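Local coordinates for putative uncharacterized protein (Coprinopsis cinerea, PDB 3W9A) that probably hydrolyses glycosidic bonds, most likely in beta-glucans, as a beta-jelly-roll catalytic domain of glycoside hydrolase family 131, at residues Thr13-Phe18 with Tyr43-Pro48; Val170-Ser175 with Lys183-Val188. One frame throughout, in Å; residues are numbered along the deposited sequence.

Interaction 1: Thr13-Phe18 with Tyr43-Pro48; sequences TTPADF and YLNLDP
T13 meets L46 through its backbone, T13 C lying 3.9 Å from L46 CD1. The same methyl comes closer to the next peptide, with T14 O 3.5 Å from L46 CD1, while CB of both threonines is directed away from strand 44-47. P15, in a short helical turn, lays its ring against the backbone of the strand, its methylenes CB and CG resting on the L44 carbonyl oxygen, with P15 CG 3.4 Å from L44 O. D17 takes little part across the contact but braces the loop that makes it. Its OD2 accepts T13 N at 2.6 Å on the lone pair turned away from OD1, and T14 N from above the carboxylate plane, so one oxygen ties down both threonine amides; OD1 pairs with R20. The turn thus covers an end strand of the jelly roll, which on its other side is hydrogen-bonded to strand 61-66. CB of F18 is directed toward strand 44-47, and with CG anti to the carbonyl carbon (chi1 -71°) the ring comes to lie against L44 and L46. L44 CD1 sits over one face of the F18 ring, offset toward the rim, as a CH-pi contact 4.1 Å from the ring centroid, the two side chains crossing at about a right angle. L46 approaches the same ring obliquely, with L46 CD1 3.8 Å from F18 CE2. L62 of strand 61-66 and L81 of strand 77-83 also touch F18, which places the ring and L44 between the two sheets, and Y12 stacks on F18.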
loop_
_atom_site.group_PDB
_atom_site.type_symbol
_atom_site.label_atom_id
_atom_site.label_comp_id
_atom_site.label_asym_id
_atom_site.label_seq_id
_atom_site.Cartn_x
_atom_site.Cartn_y
_atom_site.Cartn_z
ATOM N N THR A 13 -16.232 1.248 7.850
ATOM C CA THR A 13 -17.427 0.675 7.205
ATOM C C THR A 13 -17.965 1.517 6.053
ATOM O O THR A 13 -18.577 0.972 5.143
ATOM C CB THR A 13 -18.569 0.479 8.230
ATOM O OG1 THR A 13 -18.115 -0.413 9.254
ATOM C CG2 THR A 13 -19.830 -0.120 7.571
ATOM N N THR A 14 -17.764 2.833 6.106
ATOM C CA THR A 14 -18.178 3.736 5.020
ATOM C C THR A 14 -17.109 4.794 4.822
ATOM O O THR A 14 -16.261 4.980 5.704
ATOM C CB THR A 14 -19.500 4.460 5.357
ATOM O OG1 THR A 14 -19.305 5.303 6.493
ATOM C CG2 THR A 14 -20.584 3.464 5.661
ATOM N N PRO A 15 -17.154 5.527 3.690
ATOM C CA PRO A 15 -16.113 6.533 3.469
ATOM C C PRO A 15 -15.993 7.566 4.595
ATOM O O PRO A 15 -14.867 7.912 5.007
ATOM C CB PRO A 15 -16.524 7.169 2.130
ATOM C CG PRO A 15 -17.261 6.088 1.426
ATOM C CD PRO A 15 -18.022 5.372 2.504
ATOM N N ALA A 16 -17.137 8.009 5.117
ATOM C CA ALA A 16 -17.165 8.973 6.213
ATOM C C ALA A 16 -16.385 8.524 7.450
ATOM O O ALA A 16 -15.948 9.370 8.232
ATOM C CB ALA A 16 -18.601 9.315 6.592
ATOM N N ASP A 17 -16.194 7.216 7.629
ATOM C CA ASP A 17 -15.385 6.732 8.744
ATOM C C ASP A 17 -13.961 7.294 8.698
ATOM O O ASP A 17 -13.388 7.608 9.732
ATOM C CB ASP A 17 -15.384 5.190 8.829
ATOM C CG ASP A 17 -16.695 4.621 9.387
ATOM O OD1 ASP A 17 -17.413 5.342 10.117
ATOM O OD2 ASP A 17 -17.022 3.456 9.082
ATOM N N PHE A 18 -13.404 7.484 7.508
ATOM C CA PHE A 18 -12.077 8.091 7.396
ATOM C C PHE A 18 -12.082 9.595 7.788
ATOM O O PHE A 18 -11.068 10.125 8.244
ATOM C CB PHE A 18 -11.521 7.905 5.988
ATOM C CG PHE A 18 -11.116 6.495 5.672
ATOM C CD1 PHE A 18 -9.965 5.941 6.230
ATOM C CD2 PHE A 18 -11.867 5.728 4.796
ATOM C CE1 PHE A 18 -9.579 4.645 5.921
ATOM C CE2 PHE A 18 -11.487 4.439 4.479
ATOM C CZ PHE A 18 -10.343 3.895 5.033
ATOM N N TYR A 43 -12.777 9.115 -3.415
ATOM C CA TYR A 43 -11.399 8.607 -3.361
ATOM C C TYR A 43 -11.204 7.296 -2.595
ATOM O O TYR A 43 -10.310 6.508 -2.916
ATOM C CB TYR A 43 -10.503 9.669 -2.737
ATOM C CG TYR A 43 -10.698 11.053 -3.305
ATOM C CD1 TYR A 43 -10.465 11.316 -4.667
ATOM C CD2 TYR A 43 -11.109 12.088 -2.498
ATOM C CE1 TYR A 43 -10.642 12.583 -5.186
ATOM C CE2 TYR A 43 -11.303 13.351 -3.007
ATOM C CZ TYR A 43 -11.082 13.593 -4.347
ATOM O OH TYR A 43 -11.265 14.865 -4.818
ATOM N N LEU A 44 -12.024 7.076 -1.578
ATOM C CA LEU A 44 -11.900 5.897 -0.726
ATOM C C LEU A 44 -13.231 5.192 -0.574
ATOM O O LEU A 44 -14.212 5.792 -0.154
ATOM C CB LEU A 44 -11.345 6.286 0.653
ATOM C CG LEU A 44 -9.934 6.884 0.670
ATOM C CD1 LEU A 44 -9.597 7.392 2.062
ATOM C CD2 LEU A 44 -8.857 5.901 0.175
ATOM N N ASN A 45 -13.261 3.914 -0.937
ATOM C CA ASN A 45 -14.452 3.102 -0.780
ATOM C C ASN A 45 -14.115 1.727 -0.235
ATOM O O ASN A 45 -13.032 1.194 -0.474
ATOM C CB ASN A 45 -15.209 2.985 -2.104
ATOM C CG ASN A 45 -15.756 4.307 -2.558
ATOM O OD1 ASN A 45 -15.130 5.015 -3.363
ATOM N ND2 ASN A 45 -16.883 4.702 -1.979
ATOM N N LEU A 46 -15.076 1.154 0.480
ATOM C CA LEU A 46 -14.898 -0.074 1.236
ATOM C C LEU A 46 -15.968 -1.090 0.855
ATOM O O LEU A 46 -17.130 -0.723 0.675
ATOM C CB LEU A 46 -14.999 0.252 2.721
ATOM C CG LEU A 46 -13.984 1.279 3.250
ATOM C CD1 LEU A 46 -14.623 2.270 4.221
ATOM C CD2 LEU A 46 -12.800 0.574 3.884
ATOM N N ASP A 47 -15.572 -2.367 0.729
ATOM C CA ASP A 47 -16.474 -3.427 0.265
ATOM C C ASP A 47 -15.847 -4.802 0.479
ATOM O O ASP A 47 -14.629 -4.961 0.344
ATOM C CB ASP A 47 -16.787 -3.236 -1.232
ATOM C CG ASP A 47 -18.004 -4.015 -1.699
ATOM O OD1 ASP A 47 -17.841 -5.149 -2.230
ATOM O OD2 ASP A 47 -19.122 -3.493 -1.528
ATOM N N PRO A 48 -16.673 -5.811 0.786
ATOM C CA PRO A 48 -16.144 -7.150 0.929
ATOM C C PRO A 48 -15.441 -7.674 -0.323
ATOM O O PRO A 48 -14.486 -8.434 -0.200
ATOM C CB PRO A 48 -17.385 -7.990 1.255
ATOM C CG PRO A 48 -18.548 -7.129 0.911
ATOM C CD PRO A 48 -18.075 -5.746 1.211
#

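Interaction 2: Val170-Ser175 with Lys183-Val188; sequences VGLWAS and KVVQNV
L172 O is gripped by two consecutive amides of the facing strand, V184 N at 2.9 Å and V185 N at 3.2 Å. This is a classic beta bulge in the antiparallel hairpin of strands 169-176 and 182-189, part of the jelly roll. The V185 bond is nearly straight (173°) and lies in the carbonyl plane on a lone pair, whereas the V184 bond is more bent (138°). L172 N returns a bond to V185 O, and beyond the corner that the chain turns at V185 the strands are joined again by V170 and V188, each amide bonding the other's carbonyl. V170, L172, V185 and V188 share the sheet face that meets W139, A141, R146 and W147 of the second sheet, and V184 CG2 packs 3.8 Å from L172 CD2. W173 and K183 occupy the other face. K183 CG is anti to the backbone N and the chain runs on extended, its CD near W173 NE1 and CZ2, crossing the indole obliquely. Both polar ends converge on D162 of strand 157-164, whose OD2 takes a hydrogen bond from W173 NE1 and a salt bridge from K183 NZ. An alanine in place of W173 would probably leave D162 OD2 without the indole N-H and the K183 methylenes without their flat support, with less to hold them. K183 CB makes a CH-pi contact over the centre of the W173 six-membered ring, 3.6 Å from its centroid and 9° off the ring normal.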
loop_
_atom_site.group_PDB
_atom_site.type_symbol
_atom_site.label_atom_id
_atom_site.label_comp_id
_atom_site.label_asym_id
_atom_site.label_seq_id
_atom_site.Cartn_x
_atom_site.Cartn_y
_atom_site.Cartn_z
ATOM N N VAL A 170 16.587 -3.089 3.147
ATOM C CA VAL A 170 15.235 -3.555 2.861
ATOM C C VAL A 170 15.223 -4.716 1.833
ATOM O O VAL A 170 15.884 -4.665 0.792
ATOM C CB VAL A 170 14.339 -2.397 2.381
ATOM C CG1 VAL A 170 14.885 -1.757 1.116
ATOM C CG2 VAL A 170 12.919 -2.877 2.163
ATOM N N GLY A 171 14.494 -5.769 2.169
ATOM C CA GLY A 171 14.215 -6.867 1.253
ATOM C C GLY A 171 12.737 -6.931 0.952
ATOM O O GLY A 171 11.948 -6.093 1.434
ATOM N N LEU A 172 12.345 -7.924 0.156
ATOM C CA LEU A 172 10.960 -8.057 -0.272
ATOM C C LEU A 172 10.456 -9.500 -0.143
ATOM O O LEU A 172 11.121 -10.453 -0.606
ATOM C CB LEU A 172 10.821 -7.594 -1.717
ATOM C CG LEU A 172 9.405 -7.634 -2.279
ATOM C CD1 LEU A 172 8.565 -6.537 -1.623
ATOM C CD2 LEU A 172 9.415 -7.512 -3.804
ATOM N N TRP A 173 9.297 -9.657 0.495
ATOM C CA TRP A 173 8.567 -10.920 0.477
ATOM C C TRP A 173 7.373 -10.746 -0.477
ATOM O O TRP A 173 6.759 -9.680 -0.525
ATOM C CB TRP A 173 8.110 -11.331 1.872
ATOM C CG TRP A 173 9.235 -11.565 2.836
ATOM C CD1 TRP A 173 10.075 -10.626 3.343
ATOM C CD2 TRP A 173 9.634 -12.813 3.416
ATOM N NE1 TRP A 173 10.982 -11.208 4.202
ATOM C CE2 TRP A 173 10.718 -12.547 4.282
ATOM C CE3 TRP A 173 9.160 -14.130 3.313
ATOM C CZ2 TRP A 173 11.371 -13.554 5.009
ATOM C CZ3 TRP A 173 9.801 -15.130 4.041
ATOM C CH2 TRP A 173 10.904 -14.833 4.876
ATOM N N ALA A 174 7.052 -11.778 -1.241
ATOM C CA ALA A 174 5.956 -11.700 -2.210
ATOM C C ALA A 174 5.306 -13.053 -2.485
ATOM O O ALA A 174 5.909 -14.115 -2.297
ATOM C CB ALA A 174 6.430 -11.071 -3.515
ATOM N N SER A 175 4.043 -12.985 -2.874
ATOM C CA SER A 175 3.285 -14.125 -3.363
ATOM C C SER A 175 2.004 -13.581 -3.984
ATOM O O SER A 175 1.738 -12.367 -3.894
ATOM C CB SER A 175 2.941 -15.084 -2.230
ATOM O OG SER A 175 1.870 -14.591 -1.450
ATOM N N LYS A 183 10.490 -14.912 0.384
ATOM C CA LYS A 183 11.435 -13.810 0.245
ATOM C C LYS A 183 12.065 -13.827 -1.158
ATOM O O LYS A 183 12.909 -14.664 -1.463
ATOM C CB LYS A 183 12.510 -13.855 1.335
ATOM C CG LYS A 183 13.318 -12.570 1.428
ATOM C CD LYS A 183 14.172 -12.487 2.690
ATOM C CE LYS A 183 14.796 -11.100 2.850
ATOM N NZ LYS A 183 15.361 -10.840 4.210
ATOM N N VAL A 184 11.643 -12.894 -2.003
ATOM C CA VAL A 184 12.053 -12.863 -3.419
ATOM C C VAL A 184 13.217 -11.908 -3.669
ATOM O O VAL A 184 13.939 -12.033 -4.666
ATOM C CB VAL A 184 10.864 -12.490 -4.339
ATOM C CG1 VAL A 184 9.899 -13.661 -4.445
ATOM C CG2 VAL A 184 10.138 -11.242 -3.832
ATOM N N VAL A 185 13.417 -10.952 -2.769
ATOM C CA VAL A 185 14.594 -10.092 -2.842
ATOM C C VAL A 185 15.259 -9.998 -1.467
ATOM O O VAL A 185 14.657 -9.530 -0.495
ATOM C CB VAL A 185 14.283 -8.678 -3.397
ATOM C CG1 VAL A 185 15.573 -7.874 -3.540
ATOM C CG2 VAL A 185 13.559 -8.754 -4.742
ATOM N N GLN A 186 16.512 -10.446 -1.415
ATOM C CA GLN A 186 17.341 -10.316 -0.226
ATOM C C GLN A 186 17.573 -8.855 0.033
ATOM O O GLN A 186 17.525 -8.049 -0.895
ATOM C CB GLN A 186 18.691 -11.008 -0.425
ATOM C CG GLN A 186 18.610 -12.515 -0.510
ATOM C CD GLN A 186 17.931 -13.113 0.694
ATOM O OE1 GLN A 186 18.310 -12.832 1.834
ATOM N NE2 GLN A 186 16.909 -13.926 0.458
ATOM N N ASN A 187 17.870 -8.519 1.285
ATOM C CA ASN A 187 17.951 -7.111 1.699
ATOM C C ASN A 187 19.061 -6.369 0.969
ATOM O O ASN A 187 20.145 -6.911 0.769
ATOM C CB ASN A 187 18.117 -6.985 3.218
ATOM C CG ASN A 187 16.792 -6.997 3.956
ATOM O OD1 ASN A 187 16.507 -6.112 4.765
ATOM N ND2 ASN A 187 15.974 -7.975 3.672
ATOM N N VAL A 188 18.764 -5.138 0.555
ATOM C CA VAL A 188 19.708 -4.278 -0.165
ATOM C C VAL A 188 19.792 -2.935 0.554
ATOM O O VAL A 188 18.833 -2.538 1.221
ATOM C CB VAL A 188 19.278 -4.050 -1.641
ATOM C CG1 VAL A 188 19.042 -5.380 -2.350
ATOM C CG2 VAL A 188 18.033 -3.176 -1.741
#

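Overall arrangement
The two contacts come in series along the chain and both belong to one antiparallel sheet of the jelly roll, within the same catalytic domain. Their centres lie 31 Å apart, on opposite sides of the chain's centre, and their nearest atoms are about 17 Å apart, so they do not touch. Following the pairing from strand 44-47 of interaction 1, the sheet passes through strands 61-66, 213-224, 93-101 and 157-164 to the hairpin 169-176 and 182-189 of interaction 2. The first contact therefore covers one end of this sheet with a helical turn, and the second forms its other end, each also facing strands of the second sheet.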